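Local coordinates for protein SusD homolog (Bacteroides thetaiotaomicron VPI-5482, PDB 3FDH) that probably binds glycans at the outer membrane of a gut Bacteroides, as a SusD/RagB family partner in carbohydrate uptake, at residues 206-211 / 434-439; 422-425 / 429-432; 342-347 / 438-443; 197-202 / 224-229. All coordinates share one frame; numbering follows the deposited sequence.

How the contacts relate
Following the chain from the N terminus, contact 4 comes first. It closes a short loop of 21 residues, mostly helical, between helix 191-208 and helix 216-228. Contact 1 starts on the end of helix 191-208 and closes only at helix 431-443, over 200 residues later. Contacts 1 and 4 therefore cross along the chain. Contact 3 opens on helix 335-348 and ends on the same helix 431-443, sharing Phe438 and Arg439 with contact 1. Contact 2 is nested inside the loops of both and joins helix 412-423 to the start of helix 431-443. Three of the four contacts thus meet on helix 431-443.

Contact 1 of 4, residues 206-211 / 434-439; sequences TMRLIN and TYNDFR
Asn436 ND2 sits over one face of the Arg208 guanidinium, offset toward its rim, and is 3.3 Å from Arg208 NH2. The two nitrogens are both donors, close but not hydrogen-bonded. The guanidinium and amide planes are 35° apart. Asn436 CB adds contact at 3.6 Å from Arg208 NH1. At the edge, in the guanidinium plane, Arg208 NH1 donates to a water at 3.0 Å, and that water donates to Asp437 OD1 at 2.7 Å. The two charged groups are too far apart to touch, with Arg208 NH1 5.0 Å from Asp437 OD1, and the water spans them. Arg208 leaves its helix with CG opposite the backbone N (chi1 -179°), then bends at chi2 and chi3 to bring the guanidinium across to Asn436. Glu433 holds both partners: it forms a salt bridge with Arg208 NH1 and accepts from Asn436 ND2. Asp125 of helix 106-127 pairs with Arg208 NH2. Asn436 OD1 takes a weak bond from Arg439 NH2 at 2.7 Å. With a leucine in place of Arg208, Glu433 and Asp125 would probably be left without their buried positive mate, and the water would lose the N-H it accepts from. The arrangement is a buried polar network between the C-terminal end of helix 191-208 and the middle of helix 431-443, set in the largely helical, TPR-related fold of the SusD family.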
# COMPACT_ATOMS: atom_id res chain seq x y z
N THR A 206 -0.94 -1.21 -14.98
CA THR A 206 -0.62 -0.59 -16.26
C THR A 206 0.26 0.63 -16.02
O THR A 206 1.32 0.82 -16.66
CB THR A 206 -1.89 -0.24 -17.07
OG1 THR A 206 -2.60 -1.47 -17.36
CG2 THR A 206 -1.52 0.48 -18.39
N MSE A 207 -0.15 1.45 -15.07
CA MSE A 207 0.64 2.65 -14.75
C MSE A 207 1.99 2.23 -14.17
O MSE A 207 3.02 2.88 -14.39
CB MSE A 207 -0.10 3.58 -13.80
CG MSE A 207 0.64 4.88 -13.60
SE MSE A 207 0.59 6.00 -15.13
CE MSE A 207 -1.16 6.50 -14.70
N ARG A 208 1.99 1.12 -13.44
CA ARG A 208 3.26 0.66 -12.81
C ARG A 208 4.39 0.48 -13.80
O ARG A 208 5.56 0.79 -13.52
CB ARG A 208 3.04 -0.67 -12.09
CG ARG A 208 4.33 -1.16 -11.42
CD ARG A 208 4.45 -0.62 -10.00
NE ARG A 208 3.61 -1.43 -9.11
CZ ARG A 208 2.55 -1.01 -8.43
NH1 ARG A 208 2.20 0.25 -8.41
NH2 ARG A 208 1.89 -1.87 -7.67
N LEU A 209 4.03 -0.02 -14.99
CA LEU A 209 5.04 -0.42 -15.99
C LEU A 209 5.29 0.60 -17.09
O LEU A 209 5.94 0.33 -18.08
CB LEU A 209 4.64 -1.72 -16.66
CG LEU A 209 4.32 -2.93 -15.80
CD1 LEU A 209 4.22 -4.15 -16.72
CD2 LEU A 209 5.32 -3.18 -14.71
N ILE A 210 4.77 1.78 -16.87
CA ILE A 210 4.78 2.85 -17.89
C ILE A 210 6.17 3.19 -18.41
O ILE A 210 6.33 3.47 -19.59
CB ILE A 210 4.07 4.13 -17.37
CG1 ILE A 210 3.67 5.03 -18.55
CG2 ILE A 210 4.94 4.88 -16.33
CD1 ILE A 210 2.67 4.39 -19.49
N ASN A 211 7.15 3.18 -17.53
CA ASN A 211 8.51 3.49 -17.93
C ASN A 211 8.99 2.60 -19.06
O ASN A 211 9.84 2.98 -19.88
CB ASN A 211 9.45 3.36 -16.72
CG ASN A 211 10.85 3.84 -16.99
OD1 ASN A 211 11.08 4.75 -17.79
ND2 ASN A 211 11.81 3.27 -16.27
N THR A 434 2.53 3.51 -2.02
CA THR A 434 3.20 4.83 -2.16
C THR A 434 4.66 4.69 -2.47
O THR A 434 5.24 5.45 -3.24
CB THR A 434 3.04 5.66 -0.97
OG1 THR A 434 1.65 6.01 -0.90
CG2 THR A 434 3.90 6.94 -1.10
N TYR A 435 5.19 3.62 -1.91
CA TYR A 435 6.61 3.26 -2.11
C TYR A 435 6.89 2.78 -3.56
O TYR A 435 7.92 3.08 -4.14
CB TYR A 435 7.00 2.23 -1.08
CG TYR A 435 8.37 1.67 -1.25
CD1 TYR A 435 9.51 2.45 -0.95
CD2 TYR A 435 8.55 0.36 -1.63
CE1 TYR A 435 10.77 1.92 -1.10
CE2 TYR A 435 9.79 -0.17 -1.75
CZ TYR A 435 10.90 0.60 -1.48
OH TYR A 435 12.10 -0.01 -1.61
N ASN A 436 5.92 2.09 -4.14
CA ASN A 436 5.96 1.75 -5.56
C ASN A 436 5.92 3.02 -6.39
O ASN A 436 6.72 3.20 -7.27
CB ASN A 436 4.81 0.85 -5.98
CG ASN A 436 4.88 -0.53 -5.38
OD1 ASN A 436 5.99 -1.07 -5.22
ND2 ASN A 436 3.71 -1.10 -5.04
N ASP A 437 4.98 3.93 -6.09
CA ASP A 437 4.88 5.16 -6.86
C ASP A 437 6.17 5.96 -6.78
O ASP A 437 6.64 6.54 -7.76
CB ASP A 437 3.76 6.07 -6.35
CG ASP A 437 2.33 5.63 -6.78
OD1 ASP A 437 2.12 5.23 -7.95
OD2 ASP A 437 1.38 5.82 -5.99
N PHE A 438 6.82 5.91 -5.62
CA PHE A 438 8.00 6.76 -5.39
C PHE A 438 9.12 6.27 -6.26
O PHE A 438 9.83 7.03 -6.93
CB PHE A 438 8.47 6.72 -3.90
CG PHE A 438 9.56 7.70 -3.62
CD1 PHE A 438 9.29 9.01 -3.34
CD2 PHE A 438 10.86 7.32 -3.72
CE1 PHE A 438 10.30 9.91 -3.15
CE2 PHE A 438 11.87 8.20 -3.52
CZ PHE A 438 11.60 9.51 -3.24
N ARG A 439 9.26 4.96 -6.24
CA ARG A 439 10.32 4.34 -7.00
C ARG A 439 10.03 4.42 -8.52
O ARG A 439 10.93 4.50 -9.34
CB ARG A 439 10.51 2.88 -6.58
CG ARG A 439 11.08 2.71 -5.20
CD ARG A 439 11.28 1.22 -4.94
NE ARG A 439 10.01 0.52 -4.84
CZ ARG A 439 9.84 -0.78 -4.98
NH1 ARG A 439 10.87 -1.51 -5.31
NH2 ARG A 439 8.64 -1.29 -4.89
O HOH W 1 2.75 3.04 -9.41

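Contact 2 of 4, residues 422-425 / 429-432; sequences LAMW and GEAT
The backbones of Met424 and Glu430 come within 5.3 Å, CA to CA, as the chain leaves helix 412-423 at Met424 and makes the tight turn into the next helix, 431-443. Glu430 CB sits 3.3 Å from Met424 O. The two side chains cross at about a right angle. Met424 is a selenomethionine in the crystal. Its chain is extended as far as SE and then bends at chi3 (72°), which brings CE to 3.7 Å from Glu430 OE2. Its CG lies 3.8 Å from Glu430 OE1, so CG and CE touch the two ends of the carboxylate. Water does the polar bridging. One water donates to Glu430 OE1 at 2.7 Å and, weakly, to Ala423 O at 3.4 Å. A second makes weak bonds to Met424 O and Glu430 N. The buried carboxylate is satisfied further by Ser334 at OE2 and His336 at OE1. His336 also packs against Ala423 and Met424, so helix 335-348 borders the turn. Asn42 OD1 accepts from Ala431 N and Thr432 N where the second helix starts. Around the turn, helix 265-274 packs on Leu422 and Trp425, and helix 40-48 on Ala431 and Thr432.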
# COMPACT_ATOMS: atom_id res chain seq x y z
N LEU A 422 0.10 12.42 -0.08
CA LEU A 422 -0.52 12.86 1.17
C LEU A 422 -1.79 12.07 1.53
O LEU A 422 -2.06 11.81 2.72
CB LEU A 422 -0.84 14.37 1.13
CG LEU A 422 0.44 15.22 1.05
CD1 LEU A 422 0.01 16.70 0.91
CD2 LEU A 422 1.32 15.05 2.30
N ALA A 423 -2.55 11.69 0.51
CA ALA A 423 -3.78 10.88 0.71
C ALA A 423 -3.55 9.47 1.23
O ALA A 423 -4.36 8.89 1.92
CB ALA A 423 -4.57 10.79 -0.58
N MSE A 424 -2.41 8.94 0.85
CA MSE A 424 -2.06 7.52 1.06
C MSE A 424 -1.27 7.24 2.36
O MSE A 424 -0.91 6.13 2.71
CB MSE A 424 -1.49 6.95 -0.24
CG MSE A 424 -2.53 6.88 -1.28
SE MSE A 424 -2.05 6.13 -2.99
CE MSE A 424 -1.88 4.24 -2.56
N TRP A 425 -1.18 8.31 3.13
CA TRP A 425 -0.70 8.28 4.52
C TRP A 425 -1.90 7.93 5.39
O TRP A 425 -2.96 8.53 5.31
CB TRP A 425 -0.24 9.68 4.93
CG TRP A 425 0.12 9.84 6.35
CD1 TRP A 425 0.93 9.02 7.08
CD2 TRP A 425 -0.22 10.93 7.20
NE1 TRP A 425 1.09 9.50 8.36
CE2 TRP A 425 0.36 10.67 8.47
CE3 TRP A 425 -0.99 12.12 7.03
CZ2 TRP A 425 0.25 11.54 9.53
CZ3 TRP A 425 -1.14 12.94 8.11
CH2 TRP A 425 -0.50 12.67 9.34
N GLY A 429 -2.87 0.78 5.08
CA GLY A 429 -1.92 -0.12 4.42
C GLY A 429 -1.45 0.40 3.07
O GLY A 429 -1.02 -0.38 2.23
N GLU A 430 -1.51 1.71 2.86
CA GLU A 430 -1.17 2.31 1.53
C GLU A 430 0.28 2.75 1.30
O GLU A 430 0.65 3.18 0.19
CB GLU A 430 -2.14 3.46 1.21
CG GLU A 430 -3.56 2.97 1.03
CD GLU A 430 -4.51 4.05 0.51
OE1 GLU A 430 -4.72 5.05 1.23
OE2 GLU A 430 -5.05 3.87 -0.61
N ALA A 431 1.12 2.58 2.33
CA ALA A 431 2.53 2.99 2.22
C ALA A 431 3.18 2.08 1.23
O ALA A 431 4.08 2.45 0.47
CB ALA A 431 3.25 2.94 3.57
N THR A 432 2.68 0.87 1.24
CA THR A 432 3.22 -0.16 0.35
C THR A 432 3.17 0.38 -1.09
O THR A 432 4.15 0.44 -1.84
CB THR A 432 2.36 -1.45 0.48
OG1 THR A 432 2.60 -2.06 1.76
CG2 THR A 432 2.67 -2.45 -0.60
O HOH W 2 -4.27 5.95 3.69
O HOH W 3 -2.69 4.14 4.79

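Contact 3 of 4, residues 342-347 / 438-443; sequences KAEALC and FRRMKG
Arg440 and Glu344 join two helices that stand well apart, with 11.8 Å between the nearest CA atoms, those of Glu344 and Met441. Phe438 and Arg439 turn to other neighbours, Phe460 and Phe126. Arg440 comes next and makes the contact. Its chain runs extended from the backbone and bends at chi3 (59°), which presents the two terminal nitrogens to Glu344 end-on. Glu344 comes from the opposite direction, fully extended. Arg440 NH1 gives a nearly straight bond to Glu344 OE2, 2.8 Å long and at 169°. Arg440 NH2 reaches Glu344 OE1 at 3.0 Å on its syn lone pair, with the oxygen tilted out of the guanidinium plane. The carboxylate and guanidinium planes are 34° apart, so the pair is not coplanar. After Arg440, Met441 turns to Met417 of helix 412-423, which also touches Glu344. Met207 of helix 191-208 packs against both charged side chains. Each charge has a second partner: Arg348 NE meets Glu344 OE2, and Asp437 OD1 meets Arg440 NH2. The result is a buried two-bond salt bridge. Gripping with two nitrogens probably restricts the rotation of both groups, and the surrounding opposite charges probably favour the ionised forms of both residues.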
# COMPACT_ATOMS: atom_id res chain seq x y z
N LYS A 342 -6.40 8.00 -12.24
CA LYS A 342 -7.18 8.67 -13.31
C LYS A 342 -6.59 10.06 -13.59
O LYS A 342 -6.35 10.46 -14.72
CB LYS A 342 -8.61 8.84 -12.86
CG LYS A 342 -9.55 9.42 -13.95
CD LYS A 342 -10.99 9.44 -13.51
CE LYS A 342 -11.85 10.10 -14.56
NZ LYS A 342 -13.32 10.08 -14.25
N ALA A 343 -6.36 10.78 -12.51
CA ALA A 343 -5.75 12.12 -12.57
C ALA A 343 -4.33 12.07 -13.18
O ALA A 343 -3.97 12.90 -14.02
CB ALA A 343 -5.72 12.78 -11.16
N GLU A 344 -3.55 11.09 -12.76
CA GLU A 344 -2.18 10.98 -13.26
C GLU A 344 -2.21 10.70 -14.79
O GLU A 344 -1.42 11.23 -15.59
CB GLU A 344 -1.40 9.87 -12.58
CG GLU A 344 -0.01 9.78 -13.13
CD GLU A 344 0.82 8.72 -12.54
OE1 GLU A 344 0.27 7.94 -11.68
OE2 GLU A 344 2.04 8.74 -12.88
N ALA A 345 -3.12 9.82 -15.17
CA ALA A 345 -3.26 9.48 -16.59
C ALA A 345 -3.61 10.71 -17.41
O ALA A 345 -3.03 10.96 -18.46
CB ALA A 345 -4.30 8.34 -16.80
N LEU A 346 -4.55 11.50 -16.92
CA LEU A 346 -4.96 12.72 -17.65
C LEU A 346 -3.81 13.71 -17.73
O LEU A 346 -3.51 14.26 -18.79
CB LEU A 346 -6.21 13.36 -17.02
CG LEU A 346 -7.52 12.56 -17.23
CD1 LEU A 346 -8.49 12.87 -16.14
CD2 LEU A 346 -8.13 12.75 -18.61
N CYS A 347 -3.13 13.90 -16.62
CA CYS A 347 -1.98 14.81 -16.61
C CYS A 347 -0.99 14.39 -17.67
O CYS A 347 -0.56 15.16 -18.50
CB CYS A 347 -1.27 14.77 -15.26
SG CYS A 347 -2.14 15.67 -13.94
N PHE A 438 6.82 5.91 -5.62
CA PHE A 438 8.00 6.76 -5.39
C PHE A 438 9.12 6.27 -6.26
O PHE A 438 9.83 7.03 -6.93
CB PHE A 438 8.47 6.72 -3.90
CG PHE A 438 9.56 7.70 -3.62
CD1 PHE A 438 9.29 9.01 -3.34
CD2 PHE A 438 10.86 7.32 -3.72
CE1 PHE A 438 10.30 9.91 -3.15
CE2 PHE A 438 11.87 8.20 -3.52
CZ PHE A 438 11.60 9.51 -3.24
N ARG A 439 9.26 4.96 -6.24
CA ARG A 439 10.32 4.34 -7.00
C ARG A 439 10.03 4.42 -8.52
O ARG A 439 10.93 4.50 -9.34
CB ARG A 439 10.51 2.88 -6.58
CG ARG A 439 11.08 2.71 -5.20
CD ARG A 439 11.28 1.22 -4.94
NE ARG A 439 10.01 0.52 -4.84
CZ ARG A 439 9.84 -0.78 -4.98
NH1 ARG A 439 10.87 -1.51 -5.31
NH2 ARG A 439 8.64 -1.29 -4.89
N ARG A 440 8.76 4.43 -8.87
CA ARG A 440 8.40 4.52 -10.29
C ARG A 440 8.81 5.90 -10.74
O ARG A 440 9.38 6.05 -11.83
CB ARG A 440 6.93 4.24 -10.52
CG ARG A 440 6.47 4.54 -11.92
CD ARG A 440 5.06 4.05 -12.18
NE ARG A 440 4.07 4.62 -11.29
CZ ARG A 440 3.41 5.76 -11.54
NH1 ARG A 440 3.67 6.46 -12.64
NH2 ARG A 440 2.55 6.20 -10.66
N MSE A 441 8.50 6.91 -9.93
CA MSE A 441 8.91 8.32 -10.23
C MSE A 441 10.42 8.42 -10.39
O MSE A 441 10.92 9.14 -11.27
CB MSE A 441 8.47 9.28 -9.18
CG MSE A 441 7.08 9.64 -9.51
SE MSE A 441 6.06 10.88 -8.36
CE MSE A 441 5.57 9.79 -6.91
N LYS A 442 11.14 7.72 -9.52
CA LYS A 442 12.58 7.67 -9.62
C LYS A 442 13.05 7.17 -10.99
O LYS A 442 13.93 7.77 -11.63
CB LYS A 442 13.22 6.78 -8.55
CG LYS A 442 13.41 7.46 -7.27
CD LYS A 442 14.23 6.63 -6.25
CE LYS A 442 15.70 6.52 -6.58
NZ LYS A 442 16.49 7.77 -6.52
N GLY A 443 12.45 6.06 -11.43
CA GLY A 443 12.78 5.49 -12.72
C GLY A 443 12.45 6.43 -13.87
O GLY A 443 13.11 6.42 -14.89

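Contact 4 of 4, residues 197-202 / 224-229; sequences FAYGLK and LDYVSK
The ring of Tyr199 carries Lys229 CB over one face, and Tyr226 CD1 lies at its edge. The ring of Tyr226 in turn has Lys202 CB over one face. Both lysine contacts are CH-pi. Lys229 CB is 3.9 Å from the centroid of the Tyr199 ring, and Lys202 CB is at the same distance from the centroid of the Tyr226 ring. The two tyrosine side chains cross at about a right angle, with Tyr199 CD1 3.7 Å from Tyr226 CD1. The CA atoms of Tyr199 and Tyr226 are 5.1 Å apart, and Tyr199 O touches the other side chain, 3.3 Å from Tyr226 CB. Tyr226 CG stands opposite its carbonyl carbon (chi1 -62°), which lays the ring against Lys202. After a bend at chi3, Lys202 CE comes 3.7 Å from Tyr226 OH. The charged end of Lys202 goes on to a salt bridge with Asp166 of helix 154-171. That helix also packs on Tyr199 through Ile169. With an alanine at Tyr226, Lys202 would probably lose the ring beneath its methylenes and Tyr199 its neighbour at CD1, opening a gap between helix 191-208 and helix 216-228. These are amphipathic side chains near the surface: methylenes and rings join helix 191-208 to the end of helix 216-228, while each ammonium finds a carboxylate, Lys229 NZ pairing with Asp225 OD1 in one of two conformers.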
# COMPACT_ATOMS: atom_id res chain seq x y z
N PHE A 197 -12.76 -4.32 -8.93
CA PHE A 197 -11.46 -4.45 -8.24
C PHE A 197 -10.43 -4.95 -9.27
O PHE A 197 -9.32 -4.40 -9.40
CB PHE A 197 -11.60 -5.37 -7.01
CG PHE A 197 -10.33 -5.62 -6.23
CD1 PHE A 197 -9.29 -4.68 -6.16
CD2 PHE A 197 -10.21 -6.78 -5.47
CE1 PHE A 197 -8.12 -4.94 -5.42
CE2 PHE A 197 -9.07 -7.04 -4.71
CZ PHE A 197 -8.05 -6.09 -4.66
N ALA A 198 -10.80 -5.95 -10.05
CA ALA A 198 -9.84 -6.49 -11.07
C ALA A 198 -9.42 -5.38 -12.07
O ALA A 198 -8.26 -5.26 -12.43
CB ALA A 198 -10.45 -7.68 -11.83
N TYR A 199 -10.37 -4.58 -12.50
CA TYR A 199 -10.07 -3.47 -13.44
C TYR A 199 -9.25 -2.41 -12.78
O TYR A 199 -8.44 -1.75 -13.41
CB TYR A 199 -11.34 -2.85 -14.04
CG TYR A 199 -11.82 -3.63 -15.23
CD1 TYR A 199 -11.10 -3.65 -16.42
CD2 TYR A 199 -12.99 -4.37 -15.16
CE1 TYR A 199 -11.51 -4.38 -17.49
CE2 TYR A 199 -13.43 -5.10 -16.26
CZ TYR A 199 -12.69 -5.11 -17.41
OH TYR A 199 -13.14 -5.84 -18.48
N GLY A 200 -9.48 -2.24 -11.49
CA GLY A 200 -8.75 -1.23 -10.71
C GLY A 200 -7.33 -1.64 -10.67
O GLY A 200 -6.41 -0.80 -10.85
N LEU A 201 -7.13 -2.96 -10.54
CA LEU A 201 -5.73 -3.50 -10.47
C LEU A 201 -5.05 -3.40 -11.84
O LEU A 201 -3.85 -3.13 -11.96
CB LEU A 201 -5.71 -4.93 -9.91
CG LEU A 201 -6.04 -5.11 -8.43
CD1 LEU A 201 -6.10 -6.60 -8.09
CD2 LEU A 201 -5.03 -4.38 -7.55
N LYS A 202 -5.82 -3.61 -12.90
CA LYS A 202 -5.29 -3.42 -14.23
C LYS A 202 -4.82 -1.99 -14.41
O LYS A 202 -3.84 -1.72 -15.07
CB LYS A 202 -6.29 -3.82 -15.34
CG LYS A 202 -6.40 -5.36 -15.47
CD LYS A 202 -7.10 -5.86 -16.72
CE LYS A 202 -6.20 -5.77 -17.90
NZ LYS A 202 -6.77 -6.44 -19.09
N LEU A 224 -7.40 4.93 -18.12
CA LEU A 224 -8.71 5.63 -18.04
C LEU A 224 -9.90 4.71 -18.29
O LEU A 224 -10.98 4.83 -17.67
CB LEU A 224 -8.79 6.79 -19.03
CG LEU A 224 -7.86 7.94 -18.73
CD1 LEU A 224 -8.05 9.01 -19.82
CD2 LEU A 224 -8.14 8.48 -17.32
N ASP A 225 -9.71 3.78 -19.22
CA ASP A 225 -10.76 2.81 -19.53
C ASP A 225 -11.00 1.87 -18.35
O ASP A 225 -12.13 1.63 -17.94
CB ASP A 225 -10.38 2.01 -20.78
CG ASP A 225 -11.41 0.98 -21.17
OD1 ASP A 225 -12.61 1.27 -21.21
OD2 ASP A 225 -10.98 -0.14 -21.50
N TYR A 226 -9.91 1.36 -17.81
CA TYR A 226 -9.97 0.43 -16.67
C TYR A 226 -10.61 1.13 -15.47
O TYR A 226 -11.41 0.55 -14.76
CB TYR A 226 -8.59 -0.08 -16.27
CG TYR A 226 -7.89 -0.86 -17.36
CD1 TYR A 226 -8.61 -1.60 -18.28
CD2 TYR A 226 -6.51 -0.90 -17.43
CE1 TYR A 226 -7.97 -2.31 -19.28
CE2 TYR A 226 -5.87 -1.63 -18.43
CZ TYR A 226 -6.59 -2.32 -19.33
OH TYR A 226 -5.92 -3.03 -20.31
N VAL A 227 -10.24 2.39 -15.25
CA VAL A 227 -10.84 3.17 -14.17
C VAL A 227 -12.34 3.25 -14.36
O VAL A 227 -13.12 3.19 -13.40
CB VAL A 227 -10.27 4.61 -14.08
CG1 VAL A 227 -11.14 5.49 -13.21
CG2 VAL A 227 -8.83 4.60 -13.55
N SER A 228 -12.75 3.43 -15.61
CA SER A 228 -14.17 3.61 -15.89
C SER A 228 -14.95 2.35 -15.56
O SER A 228 -16.14 2.37 -15.33
CB SER A 228 -14.43 4.01 -17.35
OG SER A 228 -14.21 2.92 -18.27
N LYS A 229 -14.25 1.25 -15.52
CA LYS A 229 -14.88 -0.04 -15.26
C LYS A 229 -14.61 -0.52 -13.84
O LYS A 229 -14.88 -1.67 -13.48
CB LYS A 229 -14.40 -1.06 -16.28
CG LYS A 229 -14.93 -0.78 -17.70
CD LYS A 229 -14.43 -1.79 -18.73
CE LYS A 229 -15.01 -1.53 -20.13
NZ LYS A 229 -14.64 -0.21 -20.72